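Local structure of phenolpthiocerol synthesis type-I polyketide synthase ppsA (Mycobacterium bovis, 7AKC) at residues G240-T245 and I274-S279; I109-G114 and I174-R179; V268-A273 and Q299-T304. The protein is a type I polyketide synthase subunit, here its acyltransferase domain, that probably loads extender units during synthesis of the lipid core of phthiocerols and phenolphthiocerols. One frame throughout, in Å; residues are numbered along the deposited sequence.

Interaction 1 of 3, residues G240-T245 and I274-S279; sequences GIISTT and IASAGS. With NA (sodium ion), chain C.
Strand 240-242 passes beside the last turn of helix 270-278, with the CA atoms of Ile242 and Ala277 nearest each other at 7.8 Å. Ile242 alone bridges this gap from the strand, and it does so with one methyl group. Its CG1 branch stands anti to the carbonyl carbon (chi1 -53°) and runs out extended, which carries CD1 to the helix. There CD1 lies 3.8 Å from the backbone N of Ala277 and 4.1 Å from Ala277 CB. The same methyl is 3.9 Å from Ser276 OG. The contact is therefore a small apolar one, a single methyl set against the helix backbone and two short side chains.

The helix end has a second task. A sodium ion is bound by Ser276 O at 2.3 Å and by Ser279 O at 2.4 Å, with a water at 2.5 Å. Ala281 O and Gly283 O complete the protein ligands, so backbone carbonyls from the last turn and the following loop wrap the ion. On the strand side, Ser243 OG accepts from Thr245 N in an ST turn and also bonds to Glu115.

Strand 240-242 is an outer strand of the parallel sheet and pairs with strand 107-110. Leu107 of that strand touches both Ile242 and Ala277, while Ile274 packs against helix 298-308.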
# COMPACT_ATOMS: atom_id res chain seq x y z
N GLY A 240 -13.80 10.82 -1.50
CA GLY A 240 -12.57 10.97 -2.28
C GLY A 240 -11.54 9.89 -2.00
O GLY A 240 -11.44 9.39 -0.89
N ILE A 241 -10.81 9.48 -3.03
CA ILE A 241 -9.75 8.50 -2.90
C ILE A 241 -8.62 8.88 -3.83
O ILE A 241 -8.85 9.34 -4.95
CB ILE A 241 -10.27 7.07 -3.21
CG1 ILE A 241 -9.11 6.03 -3.14
CG2 ILE A 241 -11.04 7.01 -4.53
CD1 ILE A 241 -9.58 4.62 -2.95
N ILE A 242 -7.41 8.82 -3.29
CA ILE A 242 -6.22 8.99 -4.09
C ILE A 242 -5.61 7.61 -4.23
O ILE A 242 -5.28 6.96 -3.22
CB ILE A 242 -5.19 10.00 -3.54
CG1 ILE A 242 -5.88 11.36 -3.25
CG2 ILE A 242 -4.01 10.12 -4.52
CD1 ILE A 242 -4.98 12.37 -2.68
N SER A 243 -5.55 7.11 -5.46
CA SER A 243 -4.93 5.80 -5.69
C SER A 243 -3.41 5.92 -5.59
O SER A 243 -2.83 6.92 -5.98
CB SER A 243 -5.28 5.32 -7.10
OG SER A 243 -4.69 4.06 -7.39
N THR A 244 -2.76 4.86 -5.12
CA THR A 244 -1.31 4.78 -5.10
C THR A 244 -0.82 3.90 -6.28
O THR A 244 0.40 3.61 -6.39
CB THR A 244 -0.85 4.19 -3.76
OG1 THR A 244 -1.44 2.89 -3.53
CG2 THR A 244 -1.11 5.16 -2.56
N THR A 245 -1.70 3.48 -7.17
CA THR A 245 -1.37 2.62 -8.28
C THR A 245 -0.59 3.26 -9.42
O THR A 245 0.32 2.61 -9.99
CB THR A 245 -2.66 1.97 -8.81
OG1 THR A 245 -3.19 1.13 -7.77
CG2 THR A 245 -2.42 1.14 -10.08
N ILE A 274 0.20 10.80 -0.46
CA ILE A 274 0.19 11.56 0.80
C ILE A 274 0.49 13.06 0.51
O ILE A 274 -0.19 13.94 1.03
CB ILE A 274 1.27 10.97 1.76
CG1 ILE A 274 0.88 9.55 2.24
CG2 ILE A 274 1.54 11.90 2.97
CD1 ILE A 274 -0.48 9.50 3.10
N ALA A 275 1.51 13.34 -0.28
CA ALA A 275 1.89 14.71 -0.62
C ALA A 275 0.74 15.45 -1.30
O ALA A 275 0.50 16.63 -1.04
CB ALA A 275 3.10 14.71 -1.55
N SER A 276 -0.00 14.74 -2.17
CA SER A 276 -1.14 15.38 -2.87
C SER A 276 -2.23 15.71 -1.85
O SER A 276 -2.82 16.79 -1.88
CB SER A 276 -1.70 14.44 -3.92
OG SER A 276 -2.84 15.00 -4.56
N ALA A 277 -2.52 14.76 -0.96
CA ALA A 277 -3.54 15.00 0.08
C ALA A 277 -3.13 16.19 0.96
O ALA A 277 -3.94 17.09 1.21
CB ALA A 277 -3.69 13.72 0.94
N GLY A 278 -1.86 16.26 1.34
CA GLY A 278 -1.37 17.35 2.19
C GLY A 278 -1.32 18.71 1.49
O GLY A 278 -1.36 19.76 2.16
N SER A 279 -1.29 18.70 0.16
CA SER A 279 -1.19 19.89 -0.67
C SER A 279 -2.53 20.64 -0.74
O SER A 279 -3.56 19.97 -0.75
CB SER A 279 -0.83 19.48 -2.10
OG SER A 279 -0.91 20.59 -2.99
NA NA C . -4.65 18.11 -1.66
O HOH W 1 -5.96 16.12 -2.30

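Interaction 2 of 3, residues I109-G114 and I174-R179; sequences IGHSMG and IYNSPR
The tight turn after strand 107-110 fits a nucleophile elbow, the GxSxG motif of acyltransferases, and here its His111 meets Ile174 on strand 171-177. The elbow runs through Gly110, Ser112 and Gly114. Ser112 has the strained backbone of such turns, with positive phi (53°), and Gly114 N bonds back to His111 O at 2.8 Å. Ser112 OG is hydrogen-bonded to His214 NE2, consistent with the serine-histidine pair of this family.

His111 reaches across with the far side of its ring. CG stands anti to the backbone N (chi1 170°), which swings the imidazole out of the turn toward strand 171-177 of the second, antiparallel sheet. Ile174 meets it with both arms of its fork. CG2 lies 3.6 Å from His111 NE2, and CD1 lies 3.6 Å from the same nitrogen and 3.7 Å from CE1. The two side chains cross at about a right angle. Asn176 OD1 is a more distant neighbour, 4.2 Å from His111 NE2, at the ring edge and near its plane. Asn176 and Ser177 both face Gln180 in a classic beta bulge, where the strand turns into its hairpin partner.

The ring has other neighbours too. Gly29 N makes a weak hydrogen bond to His111 ND1, and Phe270 meets the ring edge-to-face. Both Ile174 methyls, CG2 and CD1, approach NE2 obliquely from the same side of the ring plane, so the contact there is apolar. Asn176 OD1, beyond NE2, is too far away for a close polar contact.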
# COMPACT_ATOMS: atom_id res chain seq x y z
N ILE A 109 -6.69 6.72 1.42
CA ILE A 109 -5.50 6.35 0.67
C ILE A 109 -5.17 4.94 1.07
O ILE A 109 -5.07 4.63 2.25
CB ILE A 109 -4.32 7.30 0.94
CG1 ILE A 109 -4.65 8.74 0.44
CG2 ILE A 109 -3.06 6.77 0.28
CD1 ILE A 109 -3.60 9.80 0.78
N GLY A 110 -5.07 4.07 0.09
CA GLY A 110 -4.71 2.67 0.33
C GLY A 110 -3.30 2.45 -0.18
O GLY A 110 -2.98 2.82 -1.30
N HIS A 111 -2.47 1.82 0.65
CA HIS A 111 -1.07 1.49 0.40
C HIS A 111 -1.00 0.01 0.00
O HIS A 111 -1.48 -0.86 0.74
CB HIS A 111 -0.30 1.75 1.70
CG HIS A 111 1.10 1.25 1.76
ND1 HIS A 111 1.38 -0.08 2.06
CD2 HIS A 111 2.26 1.94 1.72
CE1 HIS A 111 2.71 -0.16 2.13
NE2 HIS A 111 3.28 1.03 1.91
N SER A 112 -0.41 -0.28 -1.18
CA SER A 112 -0.24 -1.63 -1.67
C SER A 112 -1.59 -2.42 -1.66
O SER A 112 -2.61 -1.89 -2.10
CB SER A 112 0.90 -2.31 -0.89
OG SER A 112 1.11 -3.67 -1.28
N MET A 113 -1.63 -3.61 -1.09
CA MET A 113 -2.85 -4.42 -0.98
C MET A 113 -3.99 -3.70 -0.22
O MET A 113 -5.15 -4.07 -0.37
CB MET A 113 -2.52 -5.79 -0.38
CG MET A 113 -1.31 -6.47 -1.02
SD MET A 113 -1.66 -7.15 -2.66
CE MET A 113 -1.00 -5.79 -3.75
N GLY A 114 -3.67 -2.64 0.52
CA GLY A 114 -4.62 -1.84 1.27
C GLY A 114 -5.56 -1.01 0.42
O GLY A 114 -6.56 -0.49 0.93
N ILE A 174 7.97 0.37 -3.41
CA ILE A 174 7.15 1.40 -2.71
C ILE A 174 7.93 2.67 -2.50
O ILE A 174 9.10 2.64 -2.08
CB ILE A 174 6.65 0.90 -1.31
CG1 ILE A 174 5.98 -0.49 -1.39
CG2 ILE A 174 5.71 1.94 -0.60
CD1 ILE A 174 5.58 -1.07 0.05
N TYR A 175 7.27 3.83 -2.86
CA TYR A 175 7.86 5.13 -2.59
C TYR A 175 7.36 5.51 -1.19
O TYR A 175 6.21 5.97 -1.06
CB TYR A 175 7.42 6.21 -3.61
CG TYR A 175 7.86 5.95 -5.03
CD1 TYR A 175 7.08 5.20 -5.90
CD2 TYR A 175 9.02 6.55 -5.54
CE1 TYR A 175 7.44 5.04 -7.24
CE2 TYR A 175 9.38 6.39 -6.87
CZ TYR A 175 8.59 5.65 -7.72
OH TYR A 175 8.98 5.46 -9.01
N ASN A 176 8.12 5.19 -0.15
CA ASN A 176 7.68 5.48 1.23
C ASN A 176 7.65 6.94 1.55
O ASN A 176 6.65 7.47 2.00
CB ASN A 176 8.54 4.73 2.25
CG ASN A 176 7.87 3.52 2.79
OD1 ASN A 176 7.00 2.95 2.15
ND2 ASN A 176 8.29 3.07 3.96
N SER A 177 8.79 7.58 1.35
CA SER A 177 8.99 8.97 1.66
C SER A 177 10.29 9.38 0.91
O SER A 177 10.92 8.54 0.24
CB SER A 177 9.10 9.14 3.18
OG SER A 177 10.32 8.56 3.66
N PRO A 178 10.64 10.65 0.91
CA PRO A 178 11.78 11.09 0.10
C PRO A 178 13.09 10.35 0.32
O PRO A 178 13.79 10.13 -0.64
CB PRO A 178 11.92 12.58 0.45
CG PRO A 178 10.48 12.97 0.78
CD PRO A 178 9.95 11.80 1.55
N ARG A 179 13.38 9.94 1.55
CA ARG A 179 14.64 9.28 1.87
C ARG A 179 14.49 7.79 2.21
O ARG A 179 15.41 7.21 2.79
CB ARG A 179 15.30 9.99 3.06
CG ARG A 179 15.49 11.47 2.81
CD ARG A 179 16.78 11.67 2.04

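Interaction 3 of 3, residues V268-A273 and Q299-T304; sequences VHFQQA and QAIIDT
Helices 270-278 and 298-308 pack against each other here in the acyltransferase domain, and the nearest backbones are those of Gln271 and Thr304, with CA atoms 5.9 Å apart. The first helix begins after His269, its N-cap residue, which is also the centre of an inverse gamma turn.

The apolar part belongs to Phe270. CG is anti to the backbone N (chi1 -174°), and this sends the ring out to the second helix. Its outer carbons do the touching. CZ lies 3.7 Å from Ile301 CG1, and CE2 lies 4.2 Å from Ala300 CB, which sits at the ring edge near its plane. Ile301 also brings CD1 near CZ. Ile301 packs on Ile274 as well, one turn further along the first helix.

The second group is a contact of mixed character between Gln271 and Thr304. The aliphatic part of the glutamine lies across the threonine, with CG 3.5 Å from Thr304 OG1 and 3.7 Å from its CG2. That methyl also comes within 3.3 Å of the backbone O of Gln271, so the helices are close-packed at this point. Pro178 touches both residues and borders the junction from the neighbouring hairpin.

Polar bonding within the second helix is separate from the contact. Gln299 and Asp303 are one turn apart and joined by side chains. Gln299 NE2 donates to Asp303 OD1 at 2.9 Å with a nearly straight N-H (165°), and it approaches from above the carboxylate plane, 44° out of it.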
# COMPACT_ATOMS: atom_id res chain seq x y z
N VAL A 268 4.12 1.22 -5.58
CA VAL A 268 3.10 1.85 -4.71
C VAL A 268 3.50 3.32 -4.54
O VAL A 268 4.55 3.60 -3.91
CB VAL A 268 3.08 1.17 -3.34
CG1 VAL A 268 2.10 1.89 -2.41
CG2 VAL A 268 2.77 -0.33 -3.46
N HIS A 269 2.73 4.24 -5.13
CA HIS A 269 3.05 5.68 -5.13
C HIS A 269 2.54 6.34 -3.86
O HIS A 269 1.68 7.21 -3.89
CB HIS A 269 2.49 6.33 -6.45
CG HIS A 269 3.06 5.71 -7.69
ND1 HIS A 269 2.53 4.56 -8.25
CD2 HIS A 269 4.20 6.04 -8.36
CE1 HIS A 269 3.33 4.25 -9.28
NE2 HIS A 269 4.32 5.14 -9.41
N PHE A 270 3.00 5.84 -2.71
CA PHE A 270 2.50 6.27 -1.40
C PHE A 270 2.90 7.68 -1.07
O PHE A 270 2.03 8.51 -0.76
CB PHE A 270 2.98 5.29 -0.32
CG PHE A 270 2.39 5.58 1.03
CD1 PHE A 270 1.02 5.45 1.26
CD2 PHE A 270 3.19 6.00 2.08
CE1 PHE A 270 0.47 5.71 2.51
CE2 PHE A 270 2.63 6.34 3.31
CZ PHE A 270 1.27 6.18 3.53
N GLN A 271 4.23 7.99 -1.16
CA GLN A 271 4.65 9.37 -0.92
C GLN A 271 3.86 10.41 -1.78
O GLN A 271 3.42 11.44 -1.29
CB GLN A 271 6.14 9.45 -1.26
CG GLN A 271 6.65 10.89 -1.21
CD GLN A 271 8.07 10.98 -1.69
OE1 GLN A 271 8.86 10.06 -1.56
NE2 GLN A 271 8.40 12.13 -2.28
N GLN A 272 3.68 10.09 -3.05
CA GLN A 272 3.01 10.98 -3.99
C GLN A 272 1.56 11.18 -3.60
O GLN A 272 1.08 12.30 -3.69
CB GLN A 272 3.10 10.42 -5.43
CG GLN A 272 4.54 10.28 -6.00
CD GLN A 272 5.22 8.96 -5.65
OE1 GLN A 272 4.79 8.20 -4.79
NE2 GLN A 272 6.29 8.67 -6.36
N ALA A 273 0.85 10.10 -3.17
CA ALA A 273 -0.54 10.26 -2.75
C ALA A 273 -0.65 11.08 -1.46
O ALA A 273 -1.48 11.98 -1.36
CB ALA A 273 -1.20 8.88 -2.57
N GLN A 299 5.42 7.37 10.49
CA GLN A 299 6.62 8.18 10.25
C GLN A 299 6.80 8.48 8.76
O GLN A 299 7.18 9.59 8.42
CB GLN A 299 7.89 7.61 10.90
CG GLN A 299 9.03 8.64 10.93
CD GLN A 299 8.79 9.81 11.88
OE1 GLN A 299 8.51 9.64 13.08
NE2 GLN A 299 8.94 11.04 11.37
N ALA A 300 6.42 7.55 7.86
CA ALA A 300 6.48 7.82 6.41
C ALA A 300 5.56 8.96 6.03
O ALA A 300 5.91 9.77 5.15
CB ALA A 300 6.08 6.58 5.62
N ILE A 301 4.38 9.02 6.66
CA ILE A 301 3.43 10.10 6.39
C ILE A 301 4.02 11.45 6.76
O ILE A 301 4.04 12.36 5.92
CB ILE A 301 2.10 9.77 7.12
CG1 ILE A 301 1.41 8.60 6.39
CG2 ILE A 301 1.21 11.00 7.29
CD1 ILE A 301 0.17 7.93 7.12
N ILE A 302 4.55 11.56 7.99
CA ILE A 302 5.16 12.78 8.51
C ILE A 302 6.38 13.18 7.70
O ILE A 302 6.53 14.35 7.39
CB ILE A 302 5.51 12.64 9.99
CG1 ILE A 302 4.30 12.22 10.81
CG2 ILE A 302 6.12 13.91 10.53
CD1 ILE A 302 4.65 11.65 12.16
N ASP A 303 7.27 12.21 7.38
CA ASP A 303 8.47 12.52 6.61
C ASP A 303 8.10 13.11 5.25
O ASP A 303 8.64 14.15 4.88
CB ASP A 303 9.34 11.27 6.42
CG ASP A 303 10.01 10.76 7.70
OD1 ASP A 303 10.07 11.53 8.69
OD2 ASP A 303 10.48 9.59 7.71
N THR A 304 7.09 12.54 4.56
CA THR A 304 6.64 13.05 3.26
C THR A 304 6.08 14.49 3.39
O THR A 304 6.43 15.39 2.60
CB THR A 304 5.58 12.11 2.65
OG1 THR A 304 6.27 10.93 2.26
CG2 THR A 304 4.84 12.75 1.39

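Interactions 1 and 3 share helix 270-278: interaction 3 uses its first turn and interaction 1 its last, their centres about 9 Å apart. Its N-cap is tied to interaction 1 by His269 N and Thr244 O, 2.7 Å apart. Interaction 2 adjoins both. Thr244 OG1 lies 2.7 Å from Gly110 O, beside the probable nucleophile elbow, and Ile109 CD1 packs on Ala277 CB. Tyr175 O is 2.8 Å from Gln271 N, which joins strand 171-177 to the helix start. Interactions 2 and 3 have centres about 6 Å apart, and Tyr175 N lies 2.9 Å from Val268 O. The helix thus runs from near the elbow to the sodium site of interaction 1.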